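Local coordinates for NanU sialic acid binding protein (Bacteroides fragilis, PDB 4L7T), which binds sialic acid with high affinity at the outer membrane as a SusD-family protein, probably in partnership with the transporter NanO, at residues G368-L371 with D372-Q376; W495-E499 with S500-D504; E79-F83 with N84-K88. All coordinates share one frame; numbering follows the deposited sequence.

Contact 1 of 3, residues G368-L371 with D372-Q376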
# COMPACT_ATOMS: atom_id res chain seq x y z
N GLY A 368 -5.19 -15.60 5.27
CA GLY A 368 -4.75 -16.03 6.61
C GLY A 368 -4.45 -17.52 6.65
O GLY A 368 -4.15 -18.14 5.62
N VAL A 369 -4.54 -18.11 7.85
CA VAL A 369 -4.14 -19.48 8.06
C VAL A 369 -5.07 -19.97 9.16
O VAL A 369 -5.44 -19.20 10.06
CB VAL A 369 -2.65 -19.55 8.46
CG1 VAL A 369 -2.29 -18.71 9.70
CG2 VAL A 369 -2.10 -21.04 8.50
N LEU A 370 -5.37 -21.26 9.13
CA LEU A 370 -6.11 -21.86 10.25
C LEU A 370 -5.12 -22.62 11.16
O LEU A 370 -4.70 -23.70 10.80
CB LEU A 370 -7.17 -22.82 9.71
CG LEU A 370 -8.14 -23.32 10.81
CD1 LEU A 370 -9.19 -22.21 11.10
CD2 LEU A 370 -8.84 -24.67 10.35
N LEU A 371 -4.81 -22.05 12.34
CA LEU A 371 -3.73 -22.54 13.20
C LEU A 371 -4.20 -23.89 13.75
O LEU A 371 -5.38 -24.18 13.66
CB LEU A 371 -3.41 -21.54 14.33
CG LEU A 371 -2.81 -20.16 13.95
CD1 LEU A 371 -2.60 -19.24 15.14
CD2 LEU A 371 -1.51 -20.38 13.14
N ASP A 372 -3.27 -24.73 14.23
CA ASP A 372 -3.61 -26.13 14.48
C ASP A 372 -4.66 -26.17 15.57
O ASP A 372 -4.44 -25.59 16.64
CB ASP A 372 -2.40 -26.94 14.92
CG ASP A 372 -1.48 -27.35 13.75
OD1 ASP A 372 -0.56 -28.19 13.97
OD2 ASP A 372 -1.65 -26.83 12.63
N GLY A 373 -5.78 -26.79 15.26
CA GLY A 373 -6.87 -26.96 16.24
C GLY A 373 -7.81 -25.75 16.35
O GLY A 373 -8.77 -25.75 17.16
N ALA A 374 -7.59 -24.70 15.54
CA ALA A 374 -8.46 -23.51 15.56
C ALA A 374 -9.80 -23.70 14.80
O ALA A 374 -9.92 -24.56 13.92
CB ALA A 374 -7.69 -22.28 15.01
N SER A 375 -10.80 -22.90 15.18
CA SER A 375 -12.09 -22.86 14.47
C SER A 375 -12.25 -21.61 13.61
O SER A 375 -13.14 -21.58 12.77
CB SER A 375 -13.33 -22.96 15.41
OG SER A 375 -13.47 -21.87 16.35
N GLN A 376 -11.42 -20.58 13.86
CA GLN A 376 -11.52 -19.30 13.10
C GLN A 376 -10.14 -19.00 12.51
O GLN A 376 -9.10 -19.27 13.20
CB GLN A 376 -11.99 -18.18 14.03
CG GLN A 376 -13.47 -18.20 14.40
CD GLN A 376 -13.82 -17.28 15.55
OE1 GLN A 376 -13.32 -16.15 15.66
NE2 GLN A 376 -14.71 -17.77 16.43
O HOH W 1 -2.15 -25.02 10.89
O HOH W 2 -6.52 -19.73 13.53
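With chi1 at -171°, Leu370 sets its CG anti to the backbone N, and this swings the isobutyl group across to the returning chain, where its two methyls meet Ala374 and Gln376. The two arms are joined by a type II beta turn running from Leu371 to Ala374, with Asp372 and Gly373 at its corners. Gly373 has the positive phi (84°) that the third position of such a turn requires and that glycine adopts most easily.

The turn is closed by Ala374 N, which donates to Leu371 O at 2.9 Å. The N-H points well at its acceptor, but the donor sits above the carbonyl plane and not on a lone pair. Next to this bond, Ala374 CB faces back to the first arm and lies 3.3 Å from Leu371 O; it also packs on Leu371 CB at 4.4 Å. Leu370 drapes over the second arm: CD2 rests 3.7 Å from Ala374 O, while CD1 reaches on to the backbone of Gln376.

Two waters bridge the loop, which lies at the surface and follows strand 356-363 and precedes strand 383-387 in the chain. One donates to both Leu370 O and Asp372 OD2, tying the corner carboxylate to the backbone before it. Farther from the turn, Val369 bonds through its backbone to Ser378, and Gln376 OE1 accepts a hydrogen bond from Asn317 ND2. Between the arms the second water accepts from Leu371 N at 3.1 Å and donates to Gln376 O at 2.6 Å.

Contact 2 of 3, residues W495-E499 with S500-D504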
# COMPACT_ATOMS: atom_id res chain seq x y z
N TRP A 495 -5.70 15.51 3.87
CA TRP A 495 -6.49 15.06 5.02
C TRP A 495 -6.50 16.18 6.06
O TRP A 495 -5.53 16.91 6.22
CB TRP A 495 -5.80 13.84 5.65
CG TRP A 495 -5.86 12.58 4.81
CD1 TRP A 495 -5.26 12.35 3.63
CD2 TRP A 495 -6.60 11.40 5.11
NE1 TRP A 495 -5.60 11.09 3.15
CE2 TRP A 495 -6.42 10.50 4.05
CE3 TRP A 495 -7.42 11.00 6.18
CZ2 TRP A 495 -6.94 9.22 4.06
CZ3 TRP A 495 -7.98 9.75 6.15
CH2 TRP A 495 -7.75 8.87 5.08
N PRO A 496 -7.63 16.32 6.77
CA PRO A 496 -7.62 17.23 7.94
C PRO A 496 -6.81 16.71 9.12
O PRO A 496 -6.40 15.53 9.16
CB PRO A 496 -9.09 17.33 8.34
CG PRO A 496 -9.63 15.89 7.98
CD PRO A 496 -8.82 15.45 6.69
N ILE A 497 -6.55 17.60 10.07
CA ILE A 497 -5.77 17.34 11.29
C ILE A 497 -6.70 17.34 12.47
O ILE A 497 -7.48 18.27 12.61
CB ILE A 497 -4.66 18.44 11.46
CG1 ILE A 497 -3.77 18.40 10.22
CG2 ILE A 497 -3.93 18.25 12.85
CD1 ILE A 497 -2.72 19.54 10.14
N ASN A 498 -6.63 16.31 13.30
CA ASN A 498 -7.53 16.14 14.43
C ASN A 498 -7.30 17.17 15.55
O ASN A 498 -6.24 17.71 15.67
CB ASN A 498 -7.55 14.74 14.99
CG ASN A 498 -6.20 14.27 15.43
OD1 ASN A 498 -5.31 14.12 14.60
ND2 ASN A 498 -6.04 14.03 16.75
N GLU A 499 -8.35 17.38 16.38
CA GLU A 499 -8.32 18.51 17.35
C GLU A 499 -7.11 18.47 18.31
O GLU A 499 -6.43 19.47 18.49
CB GLU A 499 -9.63 18.59 18.17
CG GLU A 499 -10.87 18.99 17.36
CD GLU A 499 -12.20 18.73 18.08
OE1 GLU A 499 -13.08 18.05 17.50
OE2 GLU A 499 -12.36 19.22 19.23
N SER A 500 -6.86 17.30 18.89
CA SER A 500 -5.80 17.14 19.91
C SER A 500 -4.41 17.55 19.39
O SER A 500 -3.62 18.20 20.09
CB SER A 500 -5.85 15.74 20.55
OG SER A 500 -5.34 14.70 19.71
N VAL A 501 -4.14 17.28 18.11
CA VAL A 501 -2.88 17.76 17.47
C VAL A 501 -2.72 19.27 17.45
O VAL A 501 -1.64 19.83 17.77
CB VAL A 501 -2.77 17.22 15.98
CG1 VAL A 501 -1.59 17.84 15.22
CG2 VAL A 501 -2.76 15.69 15.99
N LEU A 502 -3.80 19.95 17.07
CA LEU A 502 -3.81 21.40 16.96
C LEU A 502 -3.74 22.12 18.35
O LEU A 502 -3.08 23.16 18.46
CB LEU A 502 -5.04 21.84 16.17
CG LEU A 502 -5.06 21.42 14.68
CD1 LEU A 502 -6.35 21.81 13.96
CD2 LEU A 502 -3.90 22.00 13.93
N THR A 503 -4.38 21.53 19.37
CA THR A 503 -4.30 21.99 20.79
C THR A 503 -2.85 21.87 21.28
O THR A 503 -2.29 22.81 21.87
CB THR A 503 -5.16 21.12 21.76
OG1 THR A 503 -6.53 21.08 21.35
CG2 THR A 503 -5.12 21.67 23.21
N ASP A 504 -2.26 20.70 21.04
CA ASP A 504 -0.92 20.39 21.56
C ASP A 504 0.19 21.13 20.85
O ASP A 504 1.27 21.31 21.40
CB ASP A 504 -0.69 18.88 21.64
CG ASP A 504 -1.66 18.21 22.61
OD1 ASP A 504 -2.37 18.96 23.32
OD2 ASP A 504 -1.75 16.95 22.66
O HOH W 3 -8.30 14.66 18.62
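From Ile497 to Glu499 the backbone passes from extended to helical torsions, so that Asn498 stands at the N-cap position with psi still at 157° and the first turn winds up directly behind it. Ile497 lays its CG2 against Val501, 3.4 Å from CG1, a tighter approach than carbon atoms usually make, and the two side chains cross at about a right angle. The same methyl also touches Leu502, with CG at 3.8 Å, and thus sits over two successive residues of the first turn. Ile497 CG2 is anti to the backbone N, which directs this branch at the helix.

This is the N-terminal end of helix 499-504, but the Asn498 side chain makes no capping bond. With chi1 near 58° its CG lies between the backbone N and the carbonyl carbon, and the amide crosses Val501, placing OD1 3.3 Å from CG2. OD1 is taken by the backbone N of Asn95 in a neighbouring loop. On the other branch ND2 gives a hydrogen bond to a water, which also accepts from Ser500 N at 3.0 Å, so a water links the cap residue to a backbone N-H of the first turn. The bond from Val501 N to Asn498 O is weak, bent to 125°.

Glu499, the first residue of the helix, has its O gripped twice by Thr503. Thr503 N lies 3.0 Å from Glu499 O, nearly along the C=O axis, whereas Thr503 OG1 donates to the same Glu499 O from above the carbonyl plane at 3.3 Å. Ile497 also leans on Trp146 of helix 121-146, and Pro496 O accepts from the indole NE1 of that tryptophan.

Contact 3 of 3, residues E79-F83 with N84-K88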
# COMPACT_ATOMS: atom_id res chain seq x y z
N GLU A 79 -17.42 4.86 6.54
CA GLU A 79 -17.95 5.45 5.31
C GLU A 79 -17.44 6.82 4.99
O GLU A 79 -17.49 7.22 3.80
CB GLU A 79 -19.50 5.43 5.34
CG GLU A 79 -20.20 6.52 6.20
CD GLU A 79 -19.95 6.42 7.70
OE1 GLU A 79 -19.67 5.30 8.20
OE2 GLU A 79 -20.07 7.48 8.39
N ARG A 80 -16.92 7.52 5.99
CA ARG A 80 -16.36 8.86 5.71
C ARG A 80 -15.20 8.84 4.71
O ARG A 80 -14.95 9.85 4.00
CB ARG A 80 -15.99 9.64 6.99
CG ARG A 80 -17.18 9.91 7.91
CD ARG A 80 -16.82 10.99 8.96
NE ARG A 80 -18.00 11.17 9.82
CZ ARG A 80 -18.22 10.52 10.97
NH1 ARG A 80 -17.30 9.75 11.56
NH2 ARG A 80 -19.37 10.71 11.60
N LEU A 81 -14.52 7.70 4.62
CA LEU A 81 -13.42 7.59 3.63
C LEU A 81 -13.98 7.53 2.19
O LEU A 81 -13.67 8.47 1.41
CB LEU A 81 -12.41 6.47 4.00
CG LEU A 81 -11.50 6.86 5.20
CD1 LEU A 81 -12.04 7.44 6.54
CD2 LEU A 81 -10.58 5.63 5.45
N PRO A 82 -14.76 6.46 1.82
CA PRO A 82 -15.30 6.45 0.43
C PRO A 82 -16.20 7.63 0.10
O PRO A 82 -16.24 8.08 -1.06
CB PRO A 82 -16.05 5.13 0.26
CG PRO A 82 -16.24 4.64 1.76
CD PRO A 82 -15.09 5.19 2.56
N PHE A 83 -16.85 8.16 1.12
CA PHE A 83 -17.74 9.34 0.84
C PHE A 83 -16.99 10.66 0.87
O PHE A 83 -17.61 11.68 0.53
CB PHE A 83 -18.92 9.45 1.87
CG PHE A 83 -19.85 8.26 1.91
CD1 PHE A 83 -19.87 7.25 0.91
CD2 PHE A 83 -20.79 8.15 2.96
CE1 PHE A 83 -20.80 6.14 0.99
CE2 PHE A 83 -21.71 7.07 3.02
CZ PHE A 83 -21.72 6.05 2.06
N ASN A 84 -15.70 10.66 1.32
CA ASN A 84 -14.89 11.89 1.36
C ASN A 84 -15.60 12.99 2.19
O ASN A 84 -15.67 14.16 1.79
CB ASN A 84 -14.52 12.31 -0.04
CG ASN A 84 -13.40 11.42 -0.59
OD1 ASN A 84 -12.23 11.63 -0.22
ND2 ASN A 84 -13.71 10.50 -1.40
N THR A 85 -16.12 12.53 3.30
CA THR A 85 -16.77 13.43 4.27
C THR A 85 -15.98 13.60 5.57
O THR A 85 -16.50 14.18 6.57
CB THR A 85 -18.18 12.99 4.58
OG1 THR A 85 -18.18 11.61 5.03
CG2 THR A 85 -19.06 13.22 3.32
N ILE A 86 -14.74 13.07 5.61
CA ILE A 86 -13.82 13.45 6.67
C ILE A 86 -13.71 14.98 6.78
O ILE A 86 -13.77 15.72 5.81
CB ILE A 86 -12.40 12.85 6.48
CG1 ILE A 86 -11.78 13.28 5.12
CG2 ILE A 86 -12.49 11.31 6.65
CD1 ILE A 86 -10.36 12.64 4.83
N ASN A 87 -13.53 15.42 8.02
CA ASN A 87 -13.45 16.86 8.30
C ASN A 87 -12.84 17.13 9.62
O ASN A 87 -12.29 16.22 10.29
CB ASN A 87 -14.88 17.50 8.26
CG ASN A 87 -15.83 16.90 9.23
OD1 ASN A 87 -17.01 16.71 8.90
ND2 ASN A 87 -15.38 16.58 10.40
N LYS A 88 -12.92 18.40 10.05
CA LYS A 88 -12.18 18.75 11.27
C LYS A 88 -12.72 18.03 12.52
O LYS A 88 -12.00 17.77 13.43
CB LYS A 88 -12.09 20.26 11.47
CG LYS A 88 -13.37 20.91 11.92
CD LYS A 88 -13.27 22.44 11.71
CE LYS A 88 -14.14 23.21 12.69
NZ LYS A 88 -14.03 24.69 12.36
O HOH W 4 -18.49 13.52 8.45
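A Schellman motif ends the short, weakly bonded helix 80-83, where Thr85 N reaches back to Arg80 O at 3.0 Å and Asn84 N bonds to Leu81 O, also at 3.0 Å. Asn84 takes the positive phi (55°) that turns the chain out of the helix. The two bonds differ in direction: Thr85 N lies in the carbonyl plane, on a lone pair of Arg80 O, while Asn84 N approaches from well above the plane of the Leu81 carbonyl.

Thr85 crosses Arg80 at about a right angle, its OG1 packing 3.5 Å from CG of the arginine. Ile86 follows with CG2, which touches both Arg80 CB and Leu81 CD1, the latter at 3.9 Å. Ile86 CD1 meets Trp495 and Pro496.

The amide of buried Asn84 is satisfied at both ends from outside, OD1 by Arg61 NE and ND2 by Ser487 OG, which fixes how the group is turned. The extended Arg80 chain makes a weak bond from NE to a water, and that water donates to Thr85 O at 2.8 Å.

In the fold
Contacts 2 and 3 are neighbours although more than 400 residues separate them along the chain: their centres lie 16 Å apart and they touch directly. Ile86 CD1 packs 3.6 Å from Trp495 CE3 and 3.7 Å from Pro496 CD, so the loop leaving helix 80-83 is pressed against the lead-in to helix 499-504. Arg61 serves both, bonding to Asn84 and making a cation-pi contact with Trp495. Contact 1 stands apart on a surface loop, its centre 40 Å from that of contact 2 and 35 Å from that of contact 3. The sodium ion, bound by Thr483 and Thr486, lies about 8 Å from the Asn84 side chain.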